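Local coordinates for protein nitroalkane oxidase (Podospora anserina, PDB 3MKH) that oxidises nitroalkanes to aldehydes or ketones with FAD, consuming oxygen and releasing nitrite and hydrogen peroxide, after abstracting a substrate proton to form a carbanion, at residues A312-V320 with A366-V374; Q323-A334 with L351-A362. All coordinates share one frame; numbering follows the deposited sequence.

Contact 1 of 2, residues A312-V320 with A366-V374; sequences AFADLLSGV and ACTDVINAV. With FAD (flavin-adenine dinucleotide), chain H.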
loop_
_atom_site.group_PDB
_atom_site.type_symbol
_atom_site.label_atom_id
_atom_site.label_comp_id
_atom_site.label_asym_id
_atom_site.label_seq_id
_atom_site.Cartn_x
_atom_site.Cartn_y
_atom_site.Cartn_z
ATOM N N ALA A 312 -16.112 -5.490 -7.666
ATOM C CA ALA A 312 -14.928 -4.653 -7.858
ATOM C C ALA A 312 -15.208 -3.213 -7.441
ATOM O O ALA A 312 -14.454 -2.628 -6.672
ATOM C CB ALA A 312 -14.462 -4.701 -9.304
ATOM N N PHE A 313 -16.296 -2.661 -7.971
ATOM C CA PHE A 313 -16.699 -1.307 -7.662
ATOM C C PHE A 313 -17.022 -1.166 -6.175
ATOM O O PHE A 313 -16.561 -0.234 -5.505
ATOM C CB PHE A 313 -17.909 -0.917 -8.501
ATOM C CG PHE A 313 -18.370 0.479 -8.265
ATOM C CD1 PHE A 313 -19.285 0.758 -7.257
ATOM C CD2 PHE A 313 -17.874 1.526 -9.036
ATOM C CE1 PHE A 313 -19.704 2.051 -7.026
ATOM C CE2 PHE A 313 -18.294 2.824 -8.819
ATOM C CZ PHE A 313 -19.209 3.092 -7.806
ATOM N N ALA A 314 -17.825 -2.098 -5.675
ATOM C CA ALA A 314 -18.257 -2.068 -4.292
ATOM C C ALA A 314 -17.083 -2.110 -3.337
ATOM O O ALA A 314 -17.068 -1.388 -2.347
ATOM C CB ALA A 314 -19.229 -3.210 -4.007
ATOM N N ASP A 315 -16.092 -2.945 -3.624
ATOM C CA ASP A 315 -14.968 -3.071 -2.709
ATOM C C ASP A 315 -14.133 -1.792 -2.638
ATOM O O ASP A 315 -13.624 -1.435 -1.582
ATOM C CB ASP A 315 -14.106 -4.289 -3.054
ATOM C CG ASP A 315 -14.699 -5.589 -2.498
ATOM O OD1 ASP A 315 -15.924 -5.610 -2.197
ATOM O OD2 ASP A 315 -13.944 -6.579 -2.357
ATOM N N LEU A 316 -14.007 -1.103 -3.767
ATOM C CA LEU A 316 -13.342 0.195 -3.788
ATOM C C LEU A 316 -14.114 1.199 -2.922
ATOM O O LEU A 316 -13.526 1.907 -2.113
ATOM C CB LEU A 316 -13.227 0.697 -5.231
ATOM C CG LEU A 316 -11.911 0.841 -6.019
ATOM C CD1 LEU A 316 -10.648 0.379 -5.311
ATOM C CD2 LEU A 316 -12.025 0.213 -7.406
ATOM N N LEU A 317 -15.432 1.273 -3.085
ATOM C CA LEU A 317 -16.206 2.231 -2.291
ATOM C C LEU A 317 -16.216 1.923 -0.793
ATOM O O LEU A 317 -16.075 2.830 0.028
ATOM C CB LEU A 317 -17.647 2.325 -2.776
ATOM C CG LEU A 317 -17.945 3.489 -3.703
ATOM C CD1 LEU A 317 -19.439 3.583 -3.951
ATOM C CD2 LEU A 317 -17.424 4.763 -3.069
ATOM N N SER A 318 -16.403 0.655 -0.426
ATOM C CA SER A 318 -16.432 0.326 0.990
ATOM C C SER A 318 -15.053 0.571 1.604
ATOM O O SER A 318 -14.945 0.991 2.758
ATOM C CB SER A 318 -16.950 -1.105 1.239
ATOM O OG SER A 318 -16.062 -2.075 0.723
ATOM N N GLY A 319 -13.996 0.346 0.826
ATOM C CA GLY A 319 -12.657 0.671 1.284
ATOM C C GLY A 319 -12.524 2.152 1.632
ATOM O O GLY A 319 -12.008 2.512 2.684
ATOM N N VAL A 320 -13.003 3.018 0.744
ATOM C CA VAL A 320 -13.023 4.441 1.042
ATOM C C VAL A 320 -13.869 4.752 2.284
ATOM O O VAL A 320 -13.461 5.541 3.121
ATOM C CB VAL A 320 -13.541 5.269 -0.153
ATOM C CG1 VAL A 320 -13.722 6.725 0.267
ATOM C CG2 VAL A 320 -12.575 5.154 -1.351
ATOM N N ALA A 366 -8.093 7.934 -1.110
ATOM C CA ALA A 366 -9.521 7.860 -1.383
ATOM C C ALA A 366 -9.865 8.451 -2.739
ATOM O O ALA A 366 -10.715 7.919 -3.450
ATOM C CB ALA A 366 -10.312 8.590 -0.302
ATOM N N CYS A 367 -9.259 9.594 -3.066
ATOM C CA CYS A 367 -9.556 10.246 -4.332
ATOM C C CYS A 367 -9.069 9.402 -5.518
ATOM O O CYS A 367 -9.766 9.294 -6.532
ATOM C CB CYS A 367 -8.993 11.671 -4.362
ATOM S SG CYS A 367 -9.879 12.825 -3.271
ATOM N N THR A 368 -7.894 8.782 -5.383
ATOM C CA THR A 368 -7.380 7.937 -6.466
ATOM C C THR A 368 -8.220 6.667 -6.597
ATOM O O THR A 368 -8.507 6.227 -7.711
ATOM C CB THR A 368 -5.846 7.602 -6.332
ATOM O OG1 THR A 368 -5.554 7.095 -5.023
ATOM C CG2 THR A 368 -5.017 8.854 -6.554
ATOM N N ASP A 369 -8.621 6.090 -5.462
ATOM C CA ASP A 369 -9.493 4.910 -5.471
ATOM C C ASP A 369 -10.820 5.208 -6.145
ATOM O O ASP A 369 -11.331 4.406 -6.926
ATOM C CB ASP A 369 -9.788 4.426 -4.047
ATOM C CG ASP A 369 -8.719 3.508 -3.502
ATOM O OD1 ASP A 369 -7.856 3.056 -4.284
ATOM O OD2 ASP A 369 -8.750 3.225 -2.281
ATOM N N VAL A 370 -11.407 6.353 -5.807
ATOM C CA VAL A 370 -12.699 6.707 -6.373
ATOM C C VAL A 370 -12.617 6.955 -7.889
ATOM O O VAL A 370 -13.523 6.603 -8.647
ATOM C CB VAL A 370 -13.292 7.914 -5.615
ATOM C CG1 VAL A 370 -14.296 8.611 -6.447
ATOM C CG2 VAL A 370 -13.881 7.429 -4.272
ATOM N N ILE A 371 -11.522 7.553 -8.335
ATOM C CA ILE A 371 -11.291 7.726 -9.771
ATOM C C ILE A 371 -11.266 6.358 -10.488
ATOM O O ILE A 371 -11.887 6.174 -11.530
ATOM C CB ILE A 371 -10.003 8.536 -10.005
ATOM C CG1 ILE A 371 -10.288 10.028 -9.758
ATOM C CG2 ILE A 371 -9.427 8.296 -11.407
ATOM C CD1 ILE A 371 -9.025 10.874 -9.565
ATOM N N ASN A 372 -10.572 5.388 -9.911
ATOM C CA ASN A 372 -10.544 4.049 -10.507
ATOM C C ASN A 372 -11.915 3.366 -10.535
ATOM O O ASN A 372 -12.255 2.659 -11.491
ATOM C CB ASN A 372 -9.494 3.182 -9.799
ATOM C CG ASN A 372 -8.084 3.618 -10.137
ATOM O OD1 ASN A 372 -7.872 4.210 -11.184
ATOM N ND2 ASN A 372 -7.123 3.375 -9.244
ATOM N N ALA A 373 -12.712 3.598 -9.496
ATOM C CA ALA A 373 -14.025 2.969 -9.388
ATOM C C ALA A 373 -15.001 3.574 -10.392
ATOM O O ALA A 373 -15.753 2.863 -11.059
ATOM C CB ALA A 373 -14.560 3.120 -7.960
ATOM N N VAL A 374 -14.976 4.898 -10.500
ATOM C CA VAL A 374 -15.838 5.616 -11.438
ATOM C C VAL A 374 -15.433 5.371 -12.901
ATOM O O VAL A 374 -16.289 5.289 -13.786
ATOM C CB VAL A 374 -15.865 7.131 -11.111
ATOM C CG1 VAL A 374 -16.571 7.921 -12.226
ATOM C CG2 VAL A 374 -16.568 7.343 -9.761
HETATM P PA FAD H . -16.908 2.016 -18.075
HETATM O O1A FAD H . -17.938 1.228 -18.748
HETATM O O2A FAD H . -16.959 3.477 -18.185
HETATM O O5B FAD H . -16.879 1.574 -16.510
HETATM C C5B FAD H . -16.497 2.505 -15.485
HETATM C C4B FAD H . -16.308 1.855 -14.095
HETATM O O4B FAD H . -17.487 1.091 -13.759
HETATM C C3B FAD H . -15.150 0.862 -14.090
HETATM O O3B FAD H . -13.939 1.522 -13.709
HETATM C C2B FAD H . -15.561 -0.151 -13.020
HETATM O O2B FAD H . -15.143 0.283 -11.732
HETATM C C1B FAD H . -17.090 -0.140 -13.070
HETATM N N9A FAD H . -17.601 -1.358 -13.779
HETATM C C8A FAD H . -18.401 -1.366 -14.841
HETATM N N7A FAD H . -18.653 -2.622 -15.199
HETATM C C5A FAD H . -18.017 -3.427 -14.359
HETATM C C6A FAD H . -17.913 -4.811 -14.240
HETATM N N6A FAD H . -18.534 -5.636 -15.085
HETATM N N1A FAD H . -17.169 -5.310 -13.249
HETATM C C2A FAD H . -16.546 -4.511 -12.401
HETATM N N3A FAD H . -16.624 -3.193 -12.488
HETATM C C4A FAD H . -17.348 -2.623 -13.456
HETATM N N1 FAD H . -12.016 5.033 -26.263
HETATM C C2 FAD H . -11.997 4.582 -27.579
HETATM O O2 FAD H . -12.933 3.915 -27.998
HETATM N N3 FAD H . -10.920 4.890 -28.412
HETATM C C4 FAD H . -9.860 5.654 -27.928
HETATM O O4 FAD H . -8.916 5.927 -28.664
HETATM C C4X FAD H . -9.881 6.103 -26.614
HETATM N N5 FAD H . -8.828 6.869 -26.110
HETATM C C5X FAD H . -9.030 7.606 -24.942
HETATM C C6 FAD H . -8.161 8.637 -24.611
HETATM C C7 FAD H . -8.362 9.369 -23.451
HETATM C C7M FAD H . -7.410 10.502 -23.083
HETATM C C8 FAD H . -9.430 9.064 -22.623
HETATM C C8M FAD H . -9.659 9.869 -21.345
HETATM C C9 FAD H . -10.300 8.031 -22.955
HETATM C C9A FAD H . -10.098 7.298 -24.116
HETATM N N10 FAD H . -10.965 6.256 -24.469
HETATM C C10 FAD H . -10.955 5.794 -25.785
HETATM C "C1'" FAD H . -11.881 5.648 -23.475
HETATM C "C2'" FAD H . -11.133 4.655 -22.585
HETATM O "O2'" FAD H . -10.571 3.624 -23.392
HETATM C "C3'" FAD H . -12.023 4.051 -21.480
HETATM O "O3'" FAD H . -11.253 3.130 -20.711
HETATM C "C4'" FAD H . -13.259 3.321 -22.011
HETATM O "O4'" FAD H . -14.278 4.259 -22.320
HETATM C "C5'" FAD H . -13.799 2.371 -20.944
HETATM O "O5'" FAD H . -13.953 3.051 -19.695
HETATM P P FAD H . -14.118 2.236 -18.331
HETATM O O1P FAD H . -13.040 1.230 -18.258
HETATM O O2P FAD H . -14.291 3.198 -17.237
HETATM O O3P FAD H . -15.504 1.484 -18.592
HETATM O O HOH W 1 -10.829 1.522 -1.625
#
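L316 lies over A373, its CB and the methyl carbon A373 CB 3.9 Å apart, while its branch carbon CG reaches back to the backbone D369 O at 3.7 Å. Its CD1 runs on past the carboxylate of D369, crossing that side chain at a slant. D369 OD1 is the oxygen beside L316 CD1; the other, OD2, takes a proton from a water that also donates to L316 O, and pairs with K365. Cut back to an alanine, this position would probably lose the cover of CG and both methyls over A373 and D369 O, and the carboxylate its apolar neighbour on the OD1 side, with F313 still resting on A373 CB. At the next turn V320 spreads its two methyls, CG1 reaching A366 CB and CG2 reaching V370 CG2, each at 3.9 Å.

F313 works at the opposite end. With CG anti to the backbone N (chi1 -179°), its ring swings toward the other helix, so that A373 O meets it edge-on, in the ring plane, 3.2 Å from F313 CD2. The same oxygen accepts from FAD O2B at 2.7 Å, so the ring edge and the ribose hydroxyl meet at one carbonyl. Other atoms of the FAD are held by a second subunit. Antiparallel helices running at 160° to each other, one ending on the cofactor at a subunit interface, match the C-terminal helical domain of the acyl-CoA dehydrogenase fold.

Contact 2 of 2, residues Q323-A334 with L351-A362; sequences QTEAARALTWKA and LALAAKVFCSEA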
loop_
_atom_site.group_PDB
_atom_site.type_symbol
_atom_site.label_atom_id
_atom_site.label_comp_id
_atom_site.label_asym_id
_atom_site.label_seq_id
_atom_site.Cartn_x
_atom_site.Cartn_y
_atom_site.Cartn_z
ATOM N N GLN A 323 -11.924 3.809 5.513
ATOM C CA GLN A 323 -10.845 4.755 5.796
ATOM C C GLN A 323 -11.375 6.080 6.332
ATOM O O GLN A 323 -10.759 6.695 7.223
ATOM C CB GLN A 323 -9.994 4.974 4.541
ATOM C CG GLN A 323 -9.211 3.713 4.100
ATOM C CD GLN A 323 -8.109 3.351 5.084
ATOM O OE1 GLN A 323 -7.379 4.223 5.568
ATOM N NE2 GLN A 323 -7.979 2.062 5.380
ATOM N N THR A 324 -12.520 6.510 5.795
ATOM C CA THR A 324 -13.145 7.769 6.205
ATOM C C THR A 324 -13.616 7.695 7.662
ATOM O O THR A 324 -13.455 8.644 8.428
ATOM C CB THR A 324 -14.328 8.163 5.288
ATOM O OG1 THR A 324 -13.893 8.166 3.929
ATOM C CG2 THR A 324 -14.833 9.577 5.618
ATOM N N GLU A 325 -14.207 6.566 8.034
ATOM C CA GLU A 325 -14.662 6.390 9.415
ATOM C C GLU A 325 -13.473 6.368 10.379
ATOM O O GLU A 325 -13.506 7.016 11.420
ATOM C CB GLU A 325 -15.550 5.138 9.552
ATOM C CG GLU A 325 -16.839 5.202 8.701
ATOM C CD GLU A 325 -17.782 6.325 9.139
ATOM O OE1 GLU A 325 -17.466 7.027 10.115
ATOM O OE2 GLU A 325 -18.856 6.487 8.528
ATOM N N ALA A 326 -12.401 5.661 10.022
ATOM C CA ALA A 326 -11.176 5.714 10.832
ATOM C C ALA A 326 -10.619 7.128 10.947
ATOM O O ALA A 326 -10.201 7.557 12.026
ATOM C CB ALA A 326 -10.112 4.798 10.247
ATOM N N ALA A 327 -10.575 7.839 9.819
ATOM C CA ALA A 327 -10.059 9.212 9.784
ATOM C C ALA A 327 -10.823 10.156 10.726
ATOM O O ALA A 327 -10.207 10.927 11.480
ATOM C CB ALA A 327 -10.078 9.774 8.325
ATOM N N ARG A 328 -12.151 10.115 10.669
ATOM C CA ARG A 328 -12.960 10.993 11.530
ATOM C C ARG A 328 -12.778 10.634 13.005
ATOM O O ARG A 328 -12.621 11.508 13.844
ATOM C CB ARG A 328 -14.461 10.981 11.176
ATOM C CG ARG A 328 -15.221 12.086 11.908
ATOM C CD ARG A 328 -16.735 12.017 11.697
ATOM N NE ARG A 328 -17.098 12.258 10.308
ATOM C CZ ARG A 328 -17.524 11.317 9.473
ATOM N NH1 ARG A 328 -17.638 10.051 9.883
ATOM N NH2 ARG A 328 -17.832 11.641 8.221
ATOM N N ALA A 329 -12.803 9.337 13.303
ATOM C CA ALA A 329 -12.618 8.841 14.667
ATOM C C ALA A 329 -11.291 9.330 15.244
ATOM O O ALA A 329 -11.241 9.833 16.375
ATOM C CB ALA A 329 -12.688 7.305 14.676
ATOM N N LEU A 330 -10.220 9.188 14.456
ATOM C CA LEU A 330 -8.894 9.646 14.854
ATOM C C LEU A 330 -8.855 11.167 15.019
ATOM O O LEU A 330 -8.314 11.679 16.002
ATOM C CB LEU A 330 -7.818 9.191 13.845
ATOM C CG LEU A 330 -6.410 9.707 14.191
ATOM C CD1 LEU A 330 -6.025 9.276 15.586
ATOM C CD2 LEU A 330 -5.363 9.230 13.189
ATOM N N THR A 331 -9.426 11.891 14.054
ATOM C CA THR A 331 -9.454 13.348 14.146
ATOM C C THR A 331 -10.169 13.808 15.430
ATOM O O THR A 331 -9.706 14.720 16.113
ATOM C CB THR A 331 -10.116 13.994 12.911
ATOM O OG1 THR A 331 -9.289 13.771 11.765
ATOM C CG2 THR A 331 -10.275 15.493 13.111
ATOM N N TRP A 332 -11.307 13.195 15.743
ATOM C CA TRP A 332 -12.063 13.603 16.942
ATOM C C TRP A 332 -11.327 13.239 18.239
ATOM O O TRP A 332 -11.355 13.989 19.220
ATOM C CB TRP A 332 -13.469 13.006 16.923
ATOM C CG TRP A 332 -14.385 13.680 15.920
ATOM C CD1 TRP A 332 -14.025 14.562 14.934
ATOM C CD2 TRP A 332 -15.806 13.535 15.823
ATOM N NE1 TRP A 332 -15.138 14.968 14.226
ATOM C CE2 TRP A 332 -16.242 14.353 14.753
ATOM C CE3 TRP A 332 -16.756 12.795 16.539
ATOM C CZ2 TRP A 332 -17.584 14.447 14.380
ATOM C CZ3 TRP A 332 -18.089 12.885 16.162
ATOM C CH2 TRP A 332 -18.489 13.710 15.096
ATOM N N LYS A 333 -10.668 12.086 18.249
ATOM C CA LYS A 333 -9.841 11.724 19.406
ATOM C C LYS A 333 -8.751 12.778 19.644
ATOM O O LYS A 333 -8.548 13.242 20.774
ATOM C CB LYS A 333 -9.241 10.316 19.237
ATOM C CG LYS A 333 -8.147 9.977 20.244
ATOM C CD LYS A 333 -8.661 9.952 21.680
ATOM C CE LYS A 333 -7.475 9.778 22.676
ATOM N NZ LYS A 333 -7.869 9.684 24.112
ATOM N N ALA A 334 -8.047 13.155 18.579
ATOM C CA ALA A 334 -7.006 14.170 18.677
ATOM C C ALA A 334 -7.595 15.510 19.111
ATOM O O ALA A 334 -6.999 16.216 19.918
ATOM C CB ALA A 334 -6.264 14.329 17.332
ATOM N N LEU A 351 -1.028 12.924 19.006
ATOM C CA LEU A 351 -2.291 12.569 18.359
ATOM C C LEU A 351 -2.694 13.586 17.291
ATOM O O LEU A 351 -3.236 13.208 16.258
ATOM C CB LEU A 351 -3.414 12.415 19.388
ATOM C CG LEU A 351 -3.251 11.256 20.385
ATOM C CD1 LEU A 351 -4.517 11.105 21.237
ATOM C CD2 LEU A 351 -2.917 9.950 19.676
ATOM N N ALA A 352 -2.446 14.869 17.546
ATOM C CA ALA A 352 -2.728 15.892 16.541
ATOM C C ALA A 352 -1.913 15.616 15.280
ATOM O O ALA A 352 -2.458 15.584 14.194
ATOM C CB ALA A 352 -2.420 17.289 17.075
ATOM N N LEU A 353 -0.605 15.438 15.443
ATOM C CA LEU A 353 0.276 15.054 14.336
ATOM C C LEU A 353 -0.206 13.795 13.614
ATOM O O LEU A 353 -0.202 13.728 12.371
ATOM C CB LEU A 353 1.696 14.829 14.847
ATOM C CG LEU A 353 2.359 16.051 15.485
ATOM C CD1 LEU A 353 3.560 15.633 16.343
ATOM C CD2 LEU A 353 2.775 17.021 14.404
ATOM N N ALA A 354 -0.622 12.795 14.382
ATOM C CA ALA A 354 -1.137 11.557 13.786
ATOM C C ALA A 354 -2.363 11.795 12.903
ATOM O O ALA A 354 -2.463 11.236 11.792
ATOM C CB ALA A 354 -1.460 10.524 14.877
ATOM N N ALA A 355 -3.306 12.606 13.388
ATOM C CA ALA A 355 -4.522 12.854 12.618
ATOM C C ALA A 355 -4.139 13.531 11.311
ATOM O O ALA A 355 -4.631 13.162 10.251
ATOM C CB ALA A 355 -5.529 13.731 13.394
ATOM N N LYS A 356 -3.256 14.521 11.397
ATOM C CA LYS A 356 -2.809 15.248 10.205
ATOM C C LYS A 356 -2.202 14.271 9.193
ATOM O O LYS A 356 -2.583 14.251 8.029
ATOM C CB LYS A 356 -1.794 16.334 10.578
ATOM C CG LYS A 356 -1.615 17.454 9.544
ATOM C CD LYS A 356 -0.764 17.042 8.333
ATOM C CE LYS A 356 -0.215 18.292 7.600
ATOM N NZ LYS A 356 0.593 17.937 6.371
ATOM N N VAL A 357 -1.258 13.454 9.641
ATOM C CA VAL A 357 -0.585 12.543 8.727
ATOM C C VAL A 357 -1.530 11.471 8.183
ATOM O O VAL A 357 -1.536 11.193 6.990
ATOM C CB VAL A 357 0.642 11.879 9.385
ATOM C CG1 VAL A 357 1.239 10.818 8.454
ATOM C CG2 VAL A 357 1.672 12.942 9.746
ATOM N N PHE A 358 -2.334 10.865 9.048
ATOM C CA PHE A 358 -3.205 9.773 8.606
ATOM C C PHE A 358 -4.250 10.244 7.593
ATOM O O PHE A 358 -4.435 9.630 6.549
ATOM C CB PHE A 358 -3.926 9.121 9.803
ATOM C CG PHE A 358 -4.896 8.020 9.410
ATOM C CD1 PHE A 358 -6.221 8.311 9.114
ATOM C CD2 PHE A 358 -4.472 6.704 9.309
ATOM C CE1 PHE A 358 -7.119 7.298 8.752
ATOM C CE2 PHE A 358 -5.351 5.695 8.949
ATOM C CZ PHE A 358 -6.681 5.989 8.670
ATOM N N CYS A 359 -4.951 11.321 7.942
ATOM C CA CYS A 359 -6.099 11.787 7.187
ATOM C C CYS A 359 -5.678 12.450 5.874
ATOM O O CYS A 359 -6.361 12.296 4.863
ATOM C CB CYS A 359 -6.946 12.760 8.021
ATOM S SG CYS A 359 -7.672 12.017 9.540
ATOM N N SER A 360 -4.568 13.185 5.886
ATOM C CA SER A 360 -4.116 13.842 4.655
ATOM C C SER A 360 -3.802 12.781 3.611
ATOM O O SER A 360 -4.192 12.903 2.457
ATOM C CB SER A 360 -2.895 14.744 4.900
ATOM O OG SER A 360 -1.790 13.980 5.355
ATOM N N GLU A 361 -3.123 11.717 4.022
ATOM C CA GLU A 361 -2.703 10.697 3.070
ATOM C C GLU A 361 -3.871 9.797 2.678
ATOM O O GLU A 361 -3.992 9.381 1.517
ATOM C CB GLU A 361 -1.496 9.911 3.618
ATOM C CG GLU A 361 -0.246 10.791 3.618
ATOM C CD GLU A 361 0.990 10.139 4.224
ATOM O OE1 GLU A 361 0.996 8.904 4.433
ATOM O OE2 GLU A 361 1.966 10.880 4.473
ATOM N N ALA A 362 -4.755 9.537 3.636
ATOM C CA ALA A 362 -5.971 8.788 3.343
ATOM C C ALA A 362 -6.903 9.514 2.363
ATOM O O ALA A 362 -7.584 8.872 1.571
ATOM C CB ALA A 362 -6.711 8.429 4.623
#
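F358 packs into helix 323-334 from its root outward: its CB lies 3.7 Å from L330 CD2, and the same methyl stays beside F358 CG. Turned anti to the backbone N (chi1 177°), the ring then extends across the neighbouring helix: CD1 and CE1 pass A327, with CE1 3.7 Å from A327 CA, and A327 CB lies in the ring plane at the edge. At the tip, CZ touches A326 CB and comes 3.6 Å from Q323 OE1, whose amide plane is turned 30° from the ring. A327, A326, L330 and Q323 thus form the hole of a knobs-into-holes contact.

On the next residue, C359, SG lies against A327 CB as well as near two oxygens, 3.3 Å from T331 OG1 and 3.4 Å from A327 O. The T331 hydroxyl donates to A327 O at 3.0 Å from above the carbonyl plane, and T331 N reaches this oxygen from the opposite face; the hydroxyl bond ties T331 OG1 back to its own helix, and A327 O takes two donors. Farther on, A334 CB nestles 3.4 Å from L351 O.

The pair stands among other helices: 262-298 touches both members, 75-88 lies against W332, 402-415 borders L353 and V357, and Q323 of a third subunit packs on F358.

Coming from the N terminus, the chain enters helix 311-340 through the 312-320 half of contact 1 and passes directly into the 323-334 half of contact 2. It then turns between residues 340 and 345 and returns along helix 345-374, meeting 351-362 first and 366-374 last. Contact 2 therefore closes the inner loop and contact 1 the outer one, nested without crossing, so the pair works as one long antiparallel hairpin. Their centres are about 19 Å apart. Contact 1 lies at the end of the hairpin that meets FAD; contact 2 holds the half nearer the chain's centre, and both face the third subunit of the tetramer.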